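Long-range contacts in glcnac-alpha-1,4-gal-releasing endo-beta-galactosidase (Clostridium perfringens, PDB 1UPS), which probably hydrolyses O-glycosidic bonds as a family 16 glycoside hydrolase, acting as an endo-beta-galactosidase that releases GlcNAc-alpha-1,4-Gal, and binds a calcium ion: residues D36-P41 with W269-M274; G129-R134 with Y217-T222; A147-G152 with T166-I171. All coordinates share one frame; numbering follows the deposited sequence.

Interaction 1: residues D36-P41 with W269-M274; sequences DEFNGP and WAIDYM. With CA (calcium ion), chain C.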
loop_
_atom_site.group_PDB
_atom_site.type_symbol
_atom_site.label_atom_id
_atom_site.label_comp_id
_atom_site.label_asym_id
_atom_site.label_seq_id
_atom_site.Cartn_x
_atom_site.Cartn_y
_atom_site.Cartn_z
ATOM N N ASP A 36 -10.995 6.274 -15.752
ATOM C CA ASP A 36 -10.543 7.207 -16.750
ATOM C C ASP A 36 -9.512 6.479 -17.591
ATOM O O ASP A 36 -8.461 6.070 -17.088
ATOM C CB ASP A 36 -9.960 8.476 -16.115
ATOM C CG ASP A 36 -9.871 9.609 -17.105
ATOM O OD1 ASP A 36 -9.973 10.798 -16.705
ATOM O OD2 ASP A 36 -9.728 9.379 -18.324
ATOM N N GLU A 37 -9.827 6.299 -18.878
ATOM C CA GLU A 37 -8.918 5.638 -19.811
ATOM C C GLU A 37 -7.892 6.604 -20.418
ATOM O O GLU A 37 -7.033 6.199 -21.213
ATOM C CB GLU A 37 -9.725 4.890 -20.895
ATOM C CG GLU A 37 -10.726 3.879 -20.311
ATOM C CD GLU A 37 -10.055 2.714 -19.594
ATOM O OE1 GLU A 37 -10.566 2.303 -18.530
ATOM O OE2 GLU A 37 -9.011 2.218 -20.082
ATOM N N PHE A 38 -7.958 7.875 -20.010
ATOM C CA PHE A 38 -6.944 8.888 -20.338
ATOM C C PHE A 38 -6.555 8.935 -21.819
ATOM O O PHE A 38 -5.386 9.032 -22.149
ATOM C CB PHE A 38 -5.678 8.704 -19.479
ATOM C CG PHE A 38 -5.868 9.026 -18.003
ATOM C CD1 PHE A 38 -5.425 8.129 -17.028
ATOM C CD2 PHE A 38 -6.454 10.229 -17.595
ATOM C CE1 PHE A 38 -5.575 8.407 -15.653
ATOM C CE2 PHE A 38 -6.597 10.541 -16.213
ATOM C CZ PHE A 38 -6.167 9.638 -15.247
ATOM N N ASN A 39 -7.524 8.867 -22.711
ATOM C CA ASN A 39 -7.149 8.889 -24.127
ATOM C C ASN A 39 -6.939 10.302 -24.696
ATOM O O ASN A 39 -6.265 10.478 -25.737
ATOM C CB ASN A 39 -8.079 8.004 -24.953
ATOM C CG ASN A 39 -8.074 6.536 -24.475
ATOM O OD1 ASN A 39 -7.024 5.966 -24.116
ATOM N ND2 ASN A 39 -9.256 5.931 -24.450
ATOM N N GLY A 40 -7.465 11.301 -23.986
ATOM C CA GLY A 40 -7.319 12.691 -24.393
ATOM C C GLY A 40 -8.159 13.013 -25.614
ATOM O O GLY A 40 -8.952 12.170 -26.026
ATOM N N PRO A 41 -7.960 14.186 -26.223
ATOM C CA PRO A 41 -6.846 15.089 -25.899
ATOM C C PRO A 41 -7.123 16.098 -24.781
ATOM O O PRO A 41 -6.268 16.946 -24.502
ATOM C CB PRO A 41 -6.647 15.838 -27.217
ATOM C CG PRO A 41 -8.028 15.958 -27.757
ATOM C CD PRO A 41 -8.785 14.716 -27.328
ATOM N N TRP A 269 5.903 11.427 -16.666
ATOM C CA TRP A 269 5.489 10.021 -16.642
ATOM C C TRP A 269 4.182 9.833 -17.371
ATOM O O TRP A 269 3.543 10.814 -17.779
ATOM C CB TRP A 269 5.397 9.458 -15.217
ATOM C CG TRP A 269 4.297 10.001 -14.290
ATOM C CD1 TRP A 269 3.857 11.306 -14.153
ATOM C CD2 TRP A 269 3.559 9.237 -13.342
ATOM N NE1 TRP A 269 2.877 11.375 -13.181
ATOM C CE2 TRP A 269 2.681 10.120 -12.665
ATOM C CE3 TRP A 269 3.546 7.878 -12.989
ATOM C CZ2 TRP A 269 1.814 9.690 -11.648
ATOM C CZ3 TRP A 269 2.680 7.448 -11.991
ATOM C CH2 TRP A 269 1.829 8.352 -11.326
ATOM N N ALA A 270 3.780 8.574 -17.551
ATOM C CA ALA A 270 2.632 8.280 -18.398
ATOM C C ALA A 270 1.674 7.345 -17.685
ATOM O O ALA A 270 2.095 6.302 -17.179
ATOM C CB ALA A 270 3.088 7.654 -19.739
ATOM N N ILE A 271 0.402 7.733 -17.619
ATOM C CA ILE A 271 -0.618 6.882 -17.001
ATOM C C ILE A 271 -1.644 6.451 -18.051
ATOM O O ILE A 271 -2.358 7.284 -18.599
ATOM C CB ILE A 271 -1.319 7.618 -15.841
ATOM C CG1 ILE A 271 -0.280 8.182 -14.855
ATOM C CG2 ILE A 271 -2.285 6.678 -15.098
ATOM C CD1 ILE A 271 -0.631 9.562 -14.361
ATOM N N ASP A 272 -1.736 5.140 -18.287
ATOM C CA ASP A 272 -2.620 4.587 -19.321
ATOM C C ASP A 272 -4.087 4.658 -18.902
ATOM O O ASP A 272 -4.965 5.011 -19.709
ATOM C CB ASP A 272 -2.188 3.143 -19.640
ATOM C CG ASP A 272 -3.061 2.474 -20.691
ATOM O OD1 ASP A 272 -3.088 1.220 -20.683
ATOM O OD2 ASP A 272 -3.725 3.110 -21.544
ATOM N N TYR A 273 -4.364 4.324 -17.643
ATOM C CA TYR A 273 -5.722 4.353 -17.120
ATOM C C TYR A 273 -5.708 4.342 -15.604
ATOM O O TYR A 273 -4.698 3.968 -14.988
ATOM C CB TYR A 273 -6.575 3.161 -17.618
ATOM C CG TYR A 273 -6.119 1.760 -17.184
ATOM C CD1 TYR A 273 -6.352 1.285 -15.877
ATOM C CD2 TYR A 273 -5.544 0.877 -18.111
ATOM C CE1 TYR A 273 -5.945 0.011 -15.489
ATOM C CE2 TYR A 273 -5.156 -0.417 -17.733
ATOM C CZ TYR A 273 -5.365 -0.840 -16.439
ATOM O OH TYR A 273 -4.977 -2.108 -16.085
ATOM N N MET A 274 -6.830 4.762 -15.024
ATOM C CA MET A 274 -7.143 4.550 -13.611
ATOM C C MET A 274 -8.538 3.933 -13.537
ATOM O O MET A 274 -9.469 4.418 -14.182
ATOM C CB MET A 274 -7.131 5.873 -12.831
ATOM C CG MET A 274 -7.561 5.705 -11.360
ATOM S SD MET A 274 -7.634 7.301 -10.505
ATOM C CE MET A 274 -8.723 6.903 -9.137
HETATM CA CA CA C . -5.473 4.659 -22.002
HETATM O O HOH W 1 -6.853 2.768 -21.572
HETATM O O HOH W 2 -4.947 3.316 -24.025
#

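Interaction 2: residues G129-R134 with Y217-T222; sequences GYFEIR and YAMEWT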
loop_
_atom_site.group_PDB
_atom_site.type_symbol
_atom_site.label_atom_id
_atom_site.label_comp_id
_atom_site.label_asym_id
_atom_site.label_seq_id
_atom_site.Cartn_x
_atom_site.Cartn_y
_atom_site.Cartn_z
ATOM N N GLY A 129 -12.409 -0.230 -1.797
ATOM C CA GLY A 129 -12.488 -0.713 -3.174
ATOM C C GLY A 129 -11.160 -1.234 -3.686
ATOM O O GLY A 129 -10.165 -1.270 -2.944
ATOM N N TYR A 130 -11.157 -1.628 -4.964
ATOM C CA TYR A 130 -9.948 -2.096 -5.646
ATOM C C TYR A 130 -9.533 -1.010 -6.643
ATOM O O TYR A 130 -10.254 -0.732 -7.604
ATOM C CB TYR A 130 -10.227 -3.433 -6.392
ATOM C CG TYR A 130 -8.939 -4.127 -6.833
ATOM C CD1 TYR A 130 -8.272 -3.747 -8.001
ATOM C CD2 TYR A 130 -8.362 -5.118 -6.050
ATOM C CE1 TYR A 130 -7.061 -4.367 -8.390
ATOM C CE2 TYR A 130 -7.163 -5.731 -6.423
ATOM C CZ TYR A 130 -6.522 -5.361 -7.592
ATOM O OH TYR A 130 -5.341 -5.997 -7.934
ATOM N N PHE A 131 -8.398 -0.363 -6.378
ATOM C CA PHE A 131 -7.951 0.810 -7.138
ATOM C C PHE A 131 -6.761 0.427 -7.992
ATOM O O PHE A 131 -5.869 -0.245 -7.490
ATOM C CB PHE A 131 -7.487 1.876 -6.142
ATOM C CG PHE A 131 -8.592 2.406 -5.265
ATOM C CD1 PHE A 131 -9.114 1.640 -4.219
ATOM C CD2 PHE A 131 -9.131 3.673 -5.509
ATOM C CE1 PHE A 131 -10.167 2.142 -3.419
ATOM C CE2 PHE A 131 -10.169 4.183 -4.726
ATOM C CZ PHE A 131 -10.691 3.427 -3.677
ATOM N N GLU A 132 -6.724 0.844 -9.261
ATOM C CA GLU A 132 -5.653 0.361 -10.135
ATOM C C GLU A 132 -5.233 1.413 -11.142
ATOM O O GLU A 132 -6.093 2.114 -11.701
ATOM C CB GLU A 132 -6.138 -0.904 -10.868
ATOM C CG GLU A 132 -5.137 -1.535 -11.840
ATOM C CD GLU A 132 -5.665 -2.850 -12.408
ATOM O OE1 GLU A 132 -5.805 -2.959 -13.660
ATOM O OE2 GLU A 132 -5.951 -3.781 -11.611
ATOM N N ILE A 133 -3.923 1.543 -11.365
ATOM C CA ILE A 133 -3.434 2.280 -12.528
ATOM C C ILE A 133 -2.479 1.401 -13.322
ATOM O O ILE A 133 -1.921 0.417 -12.797
ATOM C CB ILE A 133 -2.745 3.622 -12.147
ATOM C CG1 ILE A 133 -1.384 3.374 -11.441
ATOM C CG2 ILE A 133 -3.737 4.525 -11.346
ATOM C CD1 ILE A 133 -0.520 4.690 -11.187
ATOM N N ARG A 134 -2.298 1.759 -14.591
ATOM C CA ARG A 134 -1.263 1.151 -15.398
ATOM C C ARG A 134 -0.396 2.316 -15.839
ATOM O O ARG A 134 -0.904 3.290 -16.387
ATOM C CB ARG A 134 -1.883 0.425 -16.600
ATOM C CG ARG A 134 -0.867 -0.208 -17.538
ATOM C CD ARG A 134 -1.541 -1.206 -18.510
ATOM N NE ARG A 134 -0.599 -1.889 -19.396
ATOM C CZ ARG A 134 -0.251 -1.460 -20.611
ATOM N NH1 ARG A 134 -0.742 -0.326 -21.085
ATOM N NH2 ARG A 134 0.596 -2.172 -21.367
ATOM N N TYR A 217 -0.151 -1.147 -11.064
ATOM C CA TYR A 217 -0.052 -0.893 -9.628
ATOM C C TYR A 217 -1.467 -0.827 -9.083
ATOM O O TYR A 217 -2.319 -0.137 -9.640
ATOM C CB TYR A 217 0.654 0.459 -9.372
ATOM C CG TYR A 217 2.046 0.502 -9.979
ATOM C CD1 TYR A 217 2.258 1.035 -11.253
ATOM C CD2 TYR A 217 3.142 -0.008 -9.281
ATOM C CE1 TYR A 217 3.557 1.081 -11.817
ATOM C CE2 TYR A 217 4.432 0.023 -9.826
ATOM C CZ TYR A 217 4.620 0.563 -11.102
ATOM O OH TYR A 217 5.882 0.590 -11.645
ATOM N N ALA A 218 -1.721 -1.531 -7.991
ATOM C CA ALA A 218 -3.075 -1.557 -7.438
ATOM C C ALA A 218 -3.073 -1.630 -5.921
ATOM O O ALA A 218 -2.119 -2.127 -5.305
ATOM C CB ALA A 218 -3.900 -2.737 -8.036
ATOM N N MET A 219 -4.150 -1.106 -5.340
ATOM C CA MET A 219 -4.403 -1.217 -3.917
ATOM C C MET A 219 -5.841 -1.674 -3.690
ATOM O O MET A 219 -6.792 -1.064 -4.205
ATOM C CB MET A 219 -4.191 0.135 -3.208
ATOM C CG MET A 219 -4.684 0.093 -1.739
ATOM S SD MET A 219 -4.637 1.732 -0.951
ATOM C CE MET A 219 -5.995 2.513 -1.755
ATOM N N GLU A 220 -6.006 -2.724 -2.888
ATOM C CA GLU A 220 -7.334 -3.048 -2.381
ATOM C C GLU A 220 -7.439 -2.545 -0.947
ATOM O O GLU A 220 -6.666 -2.947 -0.066
ATOM C CB GLU A 220 -7.654 -4.555 -2.464
ATOM C CG GLU A 220 -9.118 -4.822 -2.096
ATOM C CD GLU A 220 -9.725 -6.038 -2.790
ATOM O OE1 GLU A 220 -10.864 -5.943 -3.297
ATOM O OE2 GLU A 220 -9.071 -7.085 -2.817
ATOM N N TRP A 221 -8.389 -1.639 -0.744
ATOM C CA TRP A 221 -8.600 -0.967 0.533
ATOM C C TRP A 221 -9.910 -1.520 1.085
ATOM O O TRP A 221 -10.972 -1.326 0.502
ATOM C CB TRP A 221 -8.653 0.549 0.292
ATOM C CG TRP A 221 -9.239 1.432 1.392
ATOM C CD1 TRP A 221 -9.305 1.187 2.749
ATOM C CD2 TRP A 221 -9.801 2.719 1.196
ATOM N NE1 TRP A 221 -9.888 2.257 3.395
ATOM C CE2 TRP A 221 -10.212 3.209 2.465
ATOM C CE3 TRP A 221 -10.030 3.513 0.062
ATOM C CZ2 TRP A 221 -10.847 4.449 2.625
ATOM C CZ3 TRP A 221 -10.637 4.750 0.222
ATOM C CH2 TRP A 221 -11.039 5.208 1.500
ATOM N N THR A 222 -9.808 -2.272 2.176
ATOM C CA THR A 222 -10.977 -2.872 2.823
ATOM C C THR A 222 -11.071 -2.290 4.239
ATOM O O THR A 222 -10.171 -1.583 4.678
ATOM C CB THR A 222 -10.846 -4.408 2.914
ATOM O OG1 THR A 222 -9.832 -4.743 3.877
ATOM C CG2 THR A 222 -10.340 -5.006 1.596
#

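Interaction 3: residues A147-G152 with T166-I171; sequences AWWMVG and TGEIDI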
loop_
_atom_site.group_PDB
_atom_site.type_symbol
_atom_site.label_atom_id
_atom_site.label_comp_id
_atom_site.label_asym_id
_atom_site.label_seq_id
_atom_site.Cartn_x
_atom_site.Cartn_y
_atom_site.Cartn_z
ATOM N N ALA A 147 3.819 10.441 -8.080
ATOM C CA ALA A 147 2.980 9.958 -6.987
ATOM C C ALA A 147 1.530 9.720 -7.392
ATOM O O ALA A 147 0.933 10.520 -8.130
ATOM C CB ALA A 147 3.052 10.923 -5.793
ATOM N N TRP A 148 0.994 8.598 -6.907
ATOM C CA TRP A 148 -0.431 8.317 -6.959
ATOM C C TRP A 148 -0.798 8.163 -5.501
ATOM O O TRP A 148 -0.265 7.278 -4.806
ATOM C CB TRP A 148 -0.686 7.012 -7.695
ATOM C CG TRP A 148 -2.117 6.513 -7.627
ATOM C CD1 TRP A 148 -3.269 7.252 -7.466
ATOM C CD2 TRP A 148 -2.530 5.151 -7.754
ATOM N NE1 TRP A 148 -4.367 6.409 -7.446
ATOM C CE2 TRP A 148 -3.942 5.121 -7.652
ATOM C CE3 TRP A 148 -1.847 3.949 -7.935
ATOM C CZ2 TRP A 148 -4.678 3.923 -7.706
ATOM C CZ3 TRP A 148 -2.576 2.754 -8.000
ATOM C CH2 TRP A 148 -3.977 2.755 -7.875
ATOM N N TRP A 149 -1.644 9.058 -5.001
ATOM C CA TRP A 149 -1.941 9.041 -3.573
ATOM C C TRP A 149 -3.367 9.479 -3.272
ATOM O O TRP A 149 -4.047 10.060 -4.120
ATOM C CB TRP A 149 -0.934 9.902 -2.769
ATOM C CG TRP A 149 -0.617 11.303 -3.290
ATOM C CD1 TRP A 149 -0.110 11.654 -4.526
ATOM C CD2 TRP A 149 -0.679 12.524 -2.524
ATOM N NE1 TRP A 149 0.110 13.017 -4.571
ATOM C CE2 TRP A 149 -0.221 13.570 -3.355
ATOM C CE3 TRP A 149 -1.096 12.831 -1.210
ATOM C CZ2 TRP A 149 -0.171 14.920 -2.930
ATOM C CZ3 TRP A 149 -1.038 14.183 -0.782
ATOM C CH2 TRP A 149 -0.578 15.201 -1.651
ATOM N N MET A 150 -3.815 9.185 -2.053
ATOM C CA MET A 150 -5.181 9.479 -1.647
ATOM C C MET A 150 -5.135 10.153 -0.292
ATOM O O MET A 150 -4.252 9.868 0.506
ATOM C CB MET A 150 -6.016 8.191 -1.585
ATOM C CG MET A 150 -6.082 7.485 -2.971
ATOM S SD MET A 150 -7.051 5.948 -2.934
ATOM C CE MET A 150 -8.674 6.674 -2.676
ATOM N N VAL A 151 -6.073 11.076 -0.079
ATOM C CA VAL A 151 -6.161 11.818 1.171
ATOM C C VAL A 151 -7.604 11.832 1.649
ATOM O O VAL A 151 -8.529 11.853 0.837
ATOM C CB VAL A 151 -5.629 13.279 1.022
ATOM C CG1 VAL A 151 -4.116 13.278 0.758
ATOM C CG2 VAL A 151 -6.371 14.063 -0.097
ATOM N N GLY A 152 -7.791 11.810 2.965
ATOM C CA GLY A 152 -9.114 11.929 3.542
ATOM C C GLY A 152 -9.767 13.234 3.125
ATOM O O GLY A 152 -9.100 14.272 2.963
ATOM N N THR A 166 -8.116 12.629 7.974
ATOM C CA THR A 166 -7.003 13.254 7.266
ATOM C C THR A 166 -5.975 12.231 6.803
ATOM O O THR A 166 -4.830 12.605 6.505
ATOM C CB THR A 166 -6.263 14.225 8.237
ATOM O OG1 THR A 166 -5.958 13.487 9.439
ATOM C CG2 THR A 166 -7.168 15.371 8.717
ATOM N N GLY A 167 -6.345 10.944 6.768
ATOM C CA GLY A 167 -5.407 9.905 6.347
ATOM C C GLY A 167 -4.777 10.146 4.979
ATOM O O GLY A 167 -5.426 10.677 4.066
ATOM N N GLU A 168 -3.505 9.766 4.846
ATOM C CA GLU A 168 -2.790 9.822 3.556
ATOM C C GLU A 168 -2.306 8.418 3.212
ATOM O O GLU A 168 -1.695 7.755 4.057
ATOM C CB GLU A 168 -1.568 10.746 3.649
ATOM C CG GLU A 168 -0.758 10.773 2.349
ATOM C CD GLU A 168 0.424 11.729 2.376
ATOM O OE1 GLU A 168 1.173 11.722 1.376
ATOM O OE2 GLU A 168 0.600 12.471 3.367
ATOM N N ILE A 169 -2.603 7.954 1.997
ATOM C CA ILE A 169 -2.017 6.708 1.482
ATOM C C ILE A 169 -1.256 7.043 0.219
ATOM O O ILE A 169 -1.851 7.479 -0.766
ATOM C CB ILE A 169 -3.085 5.618 1.170
ATOM C CG1 ILE A 169 -3.954 5.309 2.397
ATOM C CG2 ILE A 169 -2.404 4.329 0.615
ATOM C CD1 ILE A 169 -5.233 4.512 2.032
ATOM N N ASP A 170 0.069 6.866 0.250
ATOM C CA ASP A 170 0.862 7.080 -0.951
ATOM C C ASP A 170 0.973 5.727 -1.647
ATOM O O ASP A 170 1.816 4.917 -1.283
ATOM C CB ASP A 170 2.232 7.636 -0.578
ATOM C CG ASP A 170 2.115 8.913 0.218
ATOM O OD1 ASP A 170 1.363 9.816 -0.233
ATOM O OD2 ASP A 170 2.685 9.061 1.313
ATOM N N ILE A 171 0.070 5.458 -2.584
ATOM C CA ILE A 171 0.016 4.135 -3.237
ATOM C C ILE A 171 1.258 3.933 -4.082
ATOM O O ILE A 171 1.773 2.820 -4.175
ATOM C CB ILE A 171 -1.262 3.971 -4.106
ATOM C CG1 ILE A 171 -2.526 4.295 -3.288
ATOM C CG2 ILE A 171 -1.365 2.548 -4.683
ATOM C CD1 ILE A 171 -3.755 4.552 -4.191
#

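Interaction 1: residues D36-P41 with W269-M274
Asp36 and Met274 pair as the last antiparallel rung between the end of strand 30-36 and strand 267-279. Two backbone bonds hold them: Asp36 N to Met274 O and Met274 N to Asp36 O, both 2.9 Å and fairly straight at 164°. Tyr273 CA adds a C-H...O contact to Asp36 O.

Beyond the pair the chain leaves the strand in an Asx turn, Phe38 N donating to Asp36 OD2. In this turn the Glu37 carbonyl points to a calcium ion. Glu37 O binds it at 2.3 Å, and Asp272 chelates it with its backbone O and with OD2, each 2.4 Å away. Gly72 O and two waters also bind the ion; the first water also donates to Glu37 OE2 at 2.7 Å, while Glu37 OE1 turns to Arg275. Asp272 OD1 reaches Arg134.

Apolar contact comes from Phe38, whose CE1 touches Ile271 CG2 at 3.8 Å and, less closely, Met274 CB.

Glu37 O and Asp272 O stand 2.8 Å apart, a close approach of two acceptors that the shared cation probably makes tolerable. Calcium thus joins the loop after strand 30-36 to strand 267-279 through the Glu37 and Asp272 carbonyls and the Asp272 carboxylate.

Interaction 2: residues G129-R134 with Y217-T222
Phe131 and Met219 face each other as a hydrogen-bonded pair at the middle of two antiparallel strands, 129-134 and 217-221, whose axes come within 4.6 Å. Gly129 with Trp221 and Ile133 with Tyr217 make the flanking hydrogen-bonded pairs. Each of the three pairs carries two N-H...O=C bonds, and the one from Phe131 N to Met219 O is nearly straight at 173°.

The Phe131 side chain leaves its strand with CG anti to the carbonyl carbon (chi1 -65°). Phe131 CB sits 3.6 Å from Met219 O, and Phe131 CD1 keeps that same oxygen at the ring edge while also meeting Met219 CE at 4.1 Å. Further out, Phe131 CE1 touches Trp221 CE3 at 3.7 Å, and CZ rests against CE3 and CZ3 of the same indole. The two aromatic planes are inclined by 32°, and CE1 arrives at the edge of the indole. CE2, on the other flank of the ring, lies toward strand 145-152.

Tyr130, Glu132, Ala218 and Glu220 occupy the other face. There Tyr130 CE1 lies 3.6 Å from Ala218 CB. Tyr130 CD2 meets Glu220 CD at 3.7 Å, the carboxylate standing almost perpendicular to the phenol ring it meets at the edge; Glu220 OE1 is hydrogen-bonded to Tyr30 and Tyr283. Glu132 OE1 is hydrogen-bonded to Tyr273 OH and Asn23.

With its Phe131, Ile133 and Met219 face laid against strands of a second antiparallel sheet, this pair is typical of the beta-sandwich jelly roll of glycoside hydrolase family 16.

Interaction 3: residues A147-G152 with T166-I171
Met150 and Ile169 form the central hydrogen-bonded pair of two antiparallel strands, with Met150 N donating to Ile169 O and Ile169 N to Met150 O, each 2.9 Å. Gly152 N adds a bond to Gly167 O at 2.8 Å. At the other end Ile171 N reaches Trp148 O only through a weak, bent bond (119°), where the chain turns a corner. C-H...O contacts fill in between, such as Val151 CA to Gly167 O.

The apolar side of the contact is Ile171 against Trp148. CD1 of Ile171 sits over the centre of the six-membered ring of Trp148, 3.5 Å above its plane, in a CH-pi contact, while Ile171 CG2 lies 3.5 Å from Trp148 CZ3. Ile171 CD1 also touches Met150 SD.

Glu168-Ile169-Asp170-Ile171 matches the opening of the E-x-D-x-(x)-E signature of glycoside hydrolase family 16, whose glutamates are catalytic in relatives, so this strand probably belongs to the active site here.

Glu168 and Asp170 share a face with Trp149 and Val151. Trp149 takes the crowded position between N and carbonyl carbon (chi1 47°). Asp170 OD1 meets Trp149 CB at 3.4 Å, and Glu168 OE1 approaches the indole at Trp149 CE3, 3.6 Å away. Trp149 NE1 is hydrogen-bonded to Asn251 OD1 on the neighbouring strand 246-254, and Glu168 OE2 accepts from Trp189 NE1.

Interactions 1 and 2 share one sheet, since strands 267-279 and 129-136 are neighbours in it, and their centres lie about 16 Å apart. The calcium site is tied to interaction 2 by a salt bridge, Asp272 OD1 to Arg134 NH1 at 2.8 Å, and a probable hydrogen bond, Tyr273 OH to Glu132 OE1 at 2.7 Å. Interaction 3 lies in the facing sheet, about 12 Å from interaction 2 between centres. The two interlock: Phe131 CE2 meets Met150 CE and Ile133 CG1 meets Trp148 CE3, both at 3.6 Å. Interactions 1 and 3, centred about 20 Å apart, meet where Trp269 CZ2 packs on Ala147 O at 3.7 Å; the calcium lies far from the probable catalytic carboxylates.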